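PDB 4V1S: alpha-1,6-mannanase from Bacteroides thetaiotaomicron, which is classed as a hydrolase of family GH76 and probably cleaves alpha-1,6-mannosidic linkages in mannan polysaccharides. Local coordinates for residues M107-F110 with L111-N115; G268-I271 with R272-K276; K285-S288 with Q289-T293. One frame throughout, in Å; residues are numbered along the deposited sequence.

Contact 1 of 3, residues M107-F110 with L111-N115; sequences MNCF and LNFDN
Cys109 sets its sulfur against the Phe113 ring one helical turn further on, SG lying 3.8 Å from CE1 of Phe113. This i to i+4 sulfur-aromatic contact belongs to the last turns of helix 99-114, part of the (α/α)6 barrel expected of family GH76. SG stands 75° off the ring normal, so the thiol meets the rim of the ring and not its pi face. The backbone of the same cysteine follows suit: Cys109 O lies in the plane of the ring, 3.3 Å from CD1 of Phe113, while it also accepts the hydrogen bond from Phe113 N.

Next round the helix, a water joins Phe110 to Asp114. It donates to Asp114 OD1 at 2.6 Å and to Phe110 O at 3.2 Å, and the latter oxygen also takes the backbone N-H of Asp114. The water sits 3.5 Å above one face of the Phe110 ring, displaced toward its rim. The ring and the carboxylate, which meet only loosely, have planes turned 65° apart.

Met107 leans on Leu111, with Met107 CG 4.0 Å from Leu111 CD1. The bend at chi2 (60°) brings Met107 SD to 4.1 Å from Leu111 CG.

Neighbouring helices position this first shell. Ile81 and Asn84 of helix 81-97 and Thr148 of helix 142-159 touch Phe113, whereas Tyr164 of helix 162-177 meets the Phe110 ring and Lys167 touches both Phe110 and Asp114. Ser68 OG is hydrogen-bonded to Asn112 OD1, tying a loop to the helix. The same amide oxygen has a second partner three residues on: Asn115 ND2 binds Asn112 OD1 at 3.0 Å, with the acceptor lying in the amide plane of Asn115.

Contact 2 of 3, residues G268-I271 with R272-K276; sequences GFMI and RSWLK
Met270 spreads over one face of the Trp274 indole, an i to i+4 Met-aromatic contact on helix 264-281 of the (α/α)6 barrel. Its CB makes a CH-pi contact, 3.8 Å from the centroid of the six-membered ring and only 13° off the normal. With CG beside the backbone N (chi1 -66°) and further bends at chi2 and chi3, the chain curls so that CE returns to the same face, 3.6 Å from CZ2 of Trp274; SD itself approaches obliquely. Met270 O also lies over this face, 3.0 Å above the plane, and accepts the backbone N-H of Trp274. Asn232 OD1 on helix 222-239 takes the indole NE1-H. Putting an alanine in place of Trp274 would probably open a gap beside Met270 CB and CE and leave Asn232 OD1 without its indole donor.

On another side of the helix, Ile271 and Leu275 run side by side in the same direction, Ile271 CG2 and Leu275 CD1 4.2 Å apart, with Leu275 against Met326 of helix 313-330 and Ile271 against Leu294 of helix 284-301. Phe269 O is gripped twice by one serine: Ser273 N at 3.1 Å and Ser273 OG at 2.9 Å reach it from opposite faces of the carbonyl plane.

Contact 3 of 3, residues K285-S288 with Q289-T293; sequences KYLS and QAKAT
Helix 284-301, an element of the (α/α)6 barrel, carries this contact near its N-terminal end, where an i to i+4 pair on its outer side joins Leu287 to Lys291. The aliphatic end of the lysine does the touching: Lys291 CE lies 3.7 Å from CG of Leu287, and NZ comes to 3.9 Å from CD2 of the same leucine. Leucine CG is anti to the backbone N (chi1 -177°), which brings the branch forward to meet Lys291, whose chain is extended from CG onward. The lysine thus lays its last methylene, CE, against the leucine branch, while CG and CD run by Leu287 O. Regular backbone bonds run beneath, from Gln289 N to Lys285 O through to Ala292 N to Ser288 O.

The inner side is different. Ala290, small and buried, touches Met326 of helix 313-330, and its CB sits 3.4 Å from Tyr286 O. Gln289 and Thr293 together hold Asn245: the glutamine NE2 donates to Asn245 OD1, and Thr293 OG1 is hydrogen-bonded to Asn245 O. The two side chains are also linked directly, Gln289 NE2 donating to Thr293 OG1 at 3.0 Å with the hydroxyl oxygen close to the glutamine amide plane.

Along the chain the three contacts come in series, each within a single helix: contact 1 on helix 99-114, contact 2 on helix 264-281 and contact 3 on helix 284-301. The last two helices are consecutive and pack together, with contact centres about 9 Å apart. Here Trp274 of contact 2 lies against Gln289 and Thr293 of contact 3, CH2 of Trp274 reaching 3.5 Å from Gln289 CG, and Leu275 meets Ala290. Contact 1 lies across the chain's centre from both, its centre about 27 Å from that of contact 2 and about 36 Å from that of contact 3. Together they sample two sides of one helical barrel; one side runs from buried contact 2 out to partly buried contact 3.

Contact 1 of 3, residues M107-F110 with L111-N115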
# COMPACT_ATOMS: atom_id res chain seq x y z
N MET A 107 -3.73 -15.63 -9.00
CA MET A 107 -3.81 -15.58 -10.45
C MET A 107 -5.14 -14.97 -10.91
O MET A 107 -5.16 -14.16 -11.84
CB MET A 107 -3.62 -16.94 -11.08
CG MET A 107 -3.75 -16.91 -12.59
SD MET A 107 -2.55 -15.81 -13.41
CE MET A 107 -1.04 -16.73 -13.18
N ASN A 108 -6.24 -15.36 -10.28
CA ASN A 108 -7.53 -14.77 -10.63
C ASN A 108 -7.58 -13.24 -10.39
O ASN A 108 -8.16 -12.47 -11.15
CB ASN A 108 -8.66 -15.48 -9.91
CG ASN A 108 -8.92 -16.86 -10.47
OD1 ASN A 108 -8.61 -17.13 -11.64
ND2 ASN A 108 -9.46 -17.75 -9.65
N CYS A 109 -6.93 -12.81 -9.32
CA CYS A 109 -6.82 -11.36 -9.05
C CYS A 109 -5.96 -10.69 -10.10
O CYS A 109 -6.34 -9.65 -10.65
CB CYS A 109 -6.24 -11.22 -7.65
SG CYS A 109 -5.92 -9.57 -7.13
N PHE A 110 -4.84 -11.31 -10.46
CA PHE A 110 -3.98 -10.76 -11.53
C PHE A 110 -4.71 -10.60 -12.85
O PHE A 110 -4.64 -9.54 -13.52
CB PHE A 110 -2.74 -11.63 -11.71
CG PHE A 110 -1.83 -11.14 -12.81
CD1 PHE A 110 -1.05 -10.02 -12.63
CD2 PHE A 110 -1.81 -11.78 -14.03
CE1 PHE A 110 -0.20 -9.56 -13.64
CE2 PHE A 110 -0.98 -11.33 -15.05
CZ PHE A 110 -0.17 -10.23 -14.85
N LEU A 111 -5.51 -11.60 -13.16
CA LEU A 111 -6.33 -11.56 -14.37
C LEU A 111 -7.42 -10.49 -14.26
O LEU A 111 -7.79 -9.88 -15.27
CB LEU A 111 -6.91 -12.94 -14.69
CG LEU A 111 -5.86 -13.99 -15.08
CD1 LEU A 111 -6.48 -15.38 -15.13
CD2 LEU A 111 -5.18 -13.67 -16.40
N ASN A 112 -7.93 -10.25 -13.06
CA ASN A 112 -8.84 -9.13 -12.89
C ASN A 112 -8.13 -7.77 -13.11
O ASN A 112 -8.71 -6.86 -13.70
CB ASN A 112 -9.50 -9.17 -11.53
CG ASN A 112 -10.61 -8.13 -11.40
OD1 ASN A 112 -11.45 -8.00 -12.28
ND2 ASN A 112 -10.54 -7.32 -10.35
N PHE A 113 -6.91 -7.65 -12.60
CA PHE A 113 -6.11 -6.48 -12.81
C PHE A 113 -5.90 -6.22 -14.30
O PHE A 113 -5.85 -5.07 -14.72
CB PHE A 113 -4.74 -6.54 -12.08
CG PHE A 113 -4.78 -5.94 -10.72
CD1 PHE A 113 -5.38 -6.63 -9.64
CD2 PHE A 113 -4.30 -4.66 -10.49
CE1 PHE A 113 -5.48 -6.03 -8.40
CE2 PHE A 113 -4.42 -4.05 -9.23
CZ PHE A 113 -4.99 -4.74 -8.18
N ASP A 114 -5.84 -7.28 -15.11
CA ASP A 114 -5.74 -7.08 -16.57
C ASP A 114 -6.94 -6.23 -17.12
O ASP A 114 -6.80 -5.53 -18.13
CB ASP A 114 -5.65 -8.43 -17.30
CG ASP A 114 -4.21 -9.04 -17.33
OD1 ASP A 114 -3.16 -8.36 -17.07
OD2 ASP A 114 -4.17 -10.27 -17.68
N ASN A 115 -8.10 -6.30 -16.45
CA ASN A 115 -9.25 -5.48 -16.84
C ASN A 115 -8.97 -4.01 -16.70
O ASN A 115 -9.61 -3.21 -17.36
CB ASN A 115 -10.49 -5.82 -16.06
CG ASN A 115 -10.99 -7.21 -16.36
OD1 ASN A 115 -11.06 -7.63 -17.52
ND2 ASN A 115 -11.36 -7.93 -15.32
O HOH W 1 -2.67 -7.33 -14.68

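Contact 2 of 3, residues G268-I271 with R272-K276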
# COMPACT_ATOMS: atom_id res chain seq x y z
N GLY A 268 4.72 6.28 6.06
CA GLY A 268 4.95 4.85 6.04
C GLY A 268 5.62 4.36 4.77
O GLY A 268 6.57 3.60 4.82
N PHE A 269 5.14 4.77 3.61
CA PHE A 269 5.76 4.33 2.39
C PHE A 269 7.19 4.90 2.22
O PHE A 269 8.02 4.24 1.64
CB PHE A 269 4.94 4.65 1.14
CG PHE A 269 3.82 3.66 0.87
CD1 PHE A 269 4.11 2.40 0.35
CD2 PHE A 269 2.49 4.02 1.01
CE1 PHE A 269 3.11 1.51 0.05
CE2 PHE A 269 1.48 3.13 0.69
CZ PHE A 269 1.80 1.89 0.21
N MET A 270 7.46 6.09 2.77
CA MET A 270 8.84 6.59 2.81
C MET A 270 9.73 5.75 3.73
O MET A 270 10.83 5.39 3.34
CB MET A 270 8.92 8.08 3.17
CG MET A 270 8.32 9.03 2.12
SD MET A 270 9.09 8.99 0.48
CE MET A 270 10.60 9.86 0.89
N ILE A 271 9.22 5.38 4.89
CA ILE A 271 9.94 4.52 5.82
C ILE A 271 10.31 3.19 5.11
O ILE A 271 11.47 2.75 5.15
CB ILE A 271 9.14 4.27 7.11
CG1 ILE A 271 9.04 5.55 7.93
CG2 ILE A 271 9.77 3.16 7.94
CD1 ILE A 271 7.85 5.51 8.90
N ARG A 272 9.33 2.54 4.49
CA ARG A 272 9.61 1.26 3.85
C ARG A 272 10.69 1.43 2.77
O ARG A 272 11.59 0.59 2.61
CB ARG A 272 8.34 0.67 3.25
CG ARG A 272 7.25 0.39 4.26
CD ARG A 272 6.20 -0.54 3.70
NE ARG A 272 6.79 -1.87 3.63
CZ ARG A 272 6.39 -2.88 2.88
NH1 ARG A 272 5.34 -2.77 2.06
NH2 ARG A 272 7.06 -4.03 2.95
N SER A 273 10.59 2.53 2.01
CA SER A 273 11.58 2.83 0.97
C SER A 273 12.96 3.03 1.56
O SER A 273 13.94 2.44 1.08
CB SER A 273 11.15 4.07 0.18
OG SER A 273 9.95 3.83 -0.54
N TRP A 274 13.04 3.85 2.60
CA TRP A 274 14.32 4.13 3.22
C TRP A 274 14.98 2.89 3.78
O TRP A 274 16.22 2.76 3.71
CB TRP A 274 14.19 5.19 4.30
CG TRP A 274 13.87 6.58 3.81
CD1 TRP A 274 14.34 7.19 2.69
CD2 TRP A 274 13.02 7.54 4.48
NE1 TRP A 274 13.83 8.47 2.61
CE2 TRP A 274 13.02 8.71 3.69
CE3 TRP A 274 12.25 7.51 5.64
CZ2 TRP A 274 12.30 9.86 4.05
CZ3 TRP A 274 11.53 8.64 5.99
CH2 TRP A 274 11.55 9.80 5.19
N LEU A 275 14.20 1.97 4.33
CA LEU A 275 14.78 0.73 4.85
C LEU A 275 15.41 -0.08 3.73
O LEU A 275 16.47 -0.67 3.92
CB LEU A 275 13.75 -0.09 5.66
CG LEU A 275 13.31 0.59 6.97
CD1 LEU A 275 12.19 -0.22 7.58
CD2 LEU A 275 14.46 0.74 7.96
N LYS A 276 14.77 -0.12 2.56
CA LYS A 276 15.38 -0.82 1.42
C LYS A 276 16.62 -0.09 0.91
O LYS A 276 17.60 -0.73 0.51
CB LYS A 276 14.40 -1.06 0.28
CG LYS A 276 13.25 -1.97 0.70
CD LYS A 276 12.53 -2.60 -0.48
CE LYS A 276 13.27 -3.84 -0.98
NZ LYS A 276 13.17 -4.95 0.02

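Contact 3 of 3, residues K285-S288 with Q289-T293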
# COMPACT_ATOMS: atom_id res chain seq x y z
N LYS A 285 22.42 6.93 7.04
CA LYS A 285 21.45 8.03 6.98
C LYS A 285 20.04 7.55 6.67
O LYS A 285 19.08 8.13 7.15
CB LYS A 285 21.85 9.08 5.94
CG LYS A 285 21.53 8.73 4.49
CD LYS A 285 22.13 9.75 3.54
CE LYS A 285 21.70 9.51 2.10
NZ LYS A 285 22.03 10.70 1.28
N TYR A 286 19.91 6.52 5.85
CA TYR A 286 18.59 6.01 5.49
C TYR A 286 17.92 5.34 6.70
O TYR A 286 16.70 5.50 6.91
CB TYR A 286 18.69 5.04 4.31
CG TYR A 286 19.10 5.69 3.01
CD1 TYR A 286 18.28 6.63 2.41
CD2 TYR A 286 20.30 5.36 2.38
CE1 TYR A 286 18.63 7.24 1.21
CE2 TYR A 286 20.67 5.95 1.17
CZ TYR A 286 19.84 6.90 0.59
OH TYR A 286 20.18 7.50 -0.58
N LEU A 287 18.68 4.57 7.47
CA LEU A 287 18.15 3.94 8.67
C LEU A 287 17.77 4.99 9.70
O LEU A 287 16.71 4.89 10.32
CB LEU A 287 19.12 2.93 9.26
CG LEU A 287 18.66 2.13 10.48
CD1 LEU A 287 17.43 1.27 10.18
CD2 LEU A 287 19.80 1.26 10.98
N SER A 288 18.64 5.98 9.91
CA SER A 288 18.35 7.04 10.87
C SER A 288 17.07 7.79 10.49
O SER A 288 16.24 8.07 11.36
CB SER A 288 19.53 8.03 10.98
OG SER A 288 20.67 7.35 11.48
N GLN A 289 16.90 8.10 9.20
CA GLN A 289 15.72 8.80 8.73
C GLN A 289 14.46 7.95 8.94
O GLN A 289 13.44 8.45 9.44
CB GLN A 289 15.87 9.18 7.27
CG GLN A 289 14.71 9.99 6.75
CD GLN A 289 14.58 11.34 7.43
OE1 GLN A 289 15.46 12.21 7.28
NE2 GLN A 289 13.51 11.52 8.19
N ALA A 290 14.54 6.67 8.61
CA ALA A 290 13.41 5.75 8.80
C ALA A 290 13.00 5.70 10.27
O ALA A 290 11.82 5.78 10.60
CB ALA A 290 13.77 4.37 8.30
N LYS A 291 13.99 5.59 11.17
CA LYS A 291 13.70 5.50 12.59
C LYS A 291 13.08 6.79 13.11
O LYS A 291 12.15 6.76 13.90
CB LYS A 291 14.97 5.17 13.37
CG LYS A 291 15.42 3.73 13.23
CD LYS A 291 16.72 3.55 13.99
CE LYS A 291 17.26 2.15 13.87
NZ LYS A 291 18.54 2.03 14.63
N ALA A 292 13.60 7.93 12.65
CA ALA A 292 13.06 9.23 13.10
C ALA A 292 11.62 9.44 12.65
O ALA A 292 10.76 9.87 13.44
CB ALA A 292 13.94 10.37 12.61
N THR A 293 11.36 9.17 11.37
CA THR A 293 10.02 9.32 10.84
C THR A 293 9.02 8.30 11.46
O THR A 293 7.89 8.67 11.78
CB THR A 293 10.04 9.20 9.32
OG1 THR A 293 10.84 10.27 8.78
CG2 THR A 293 8.65 9.21 8.70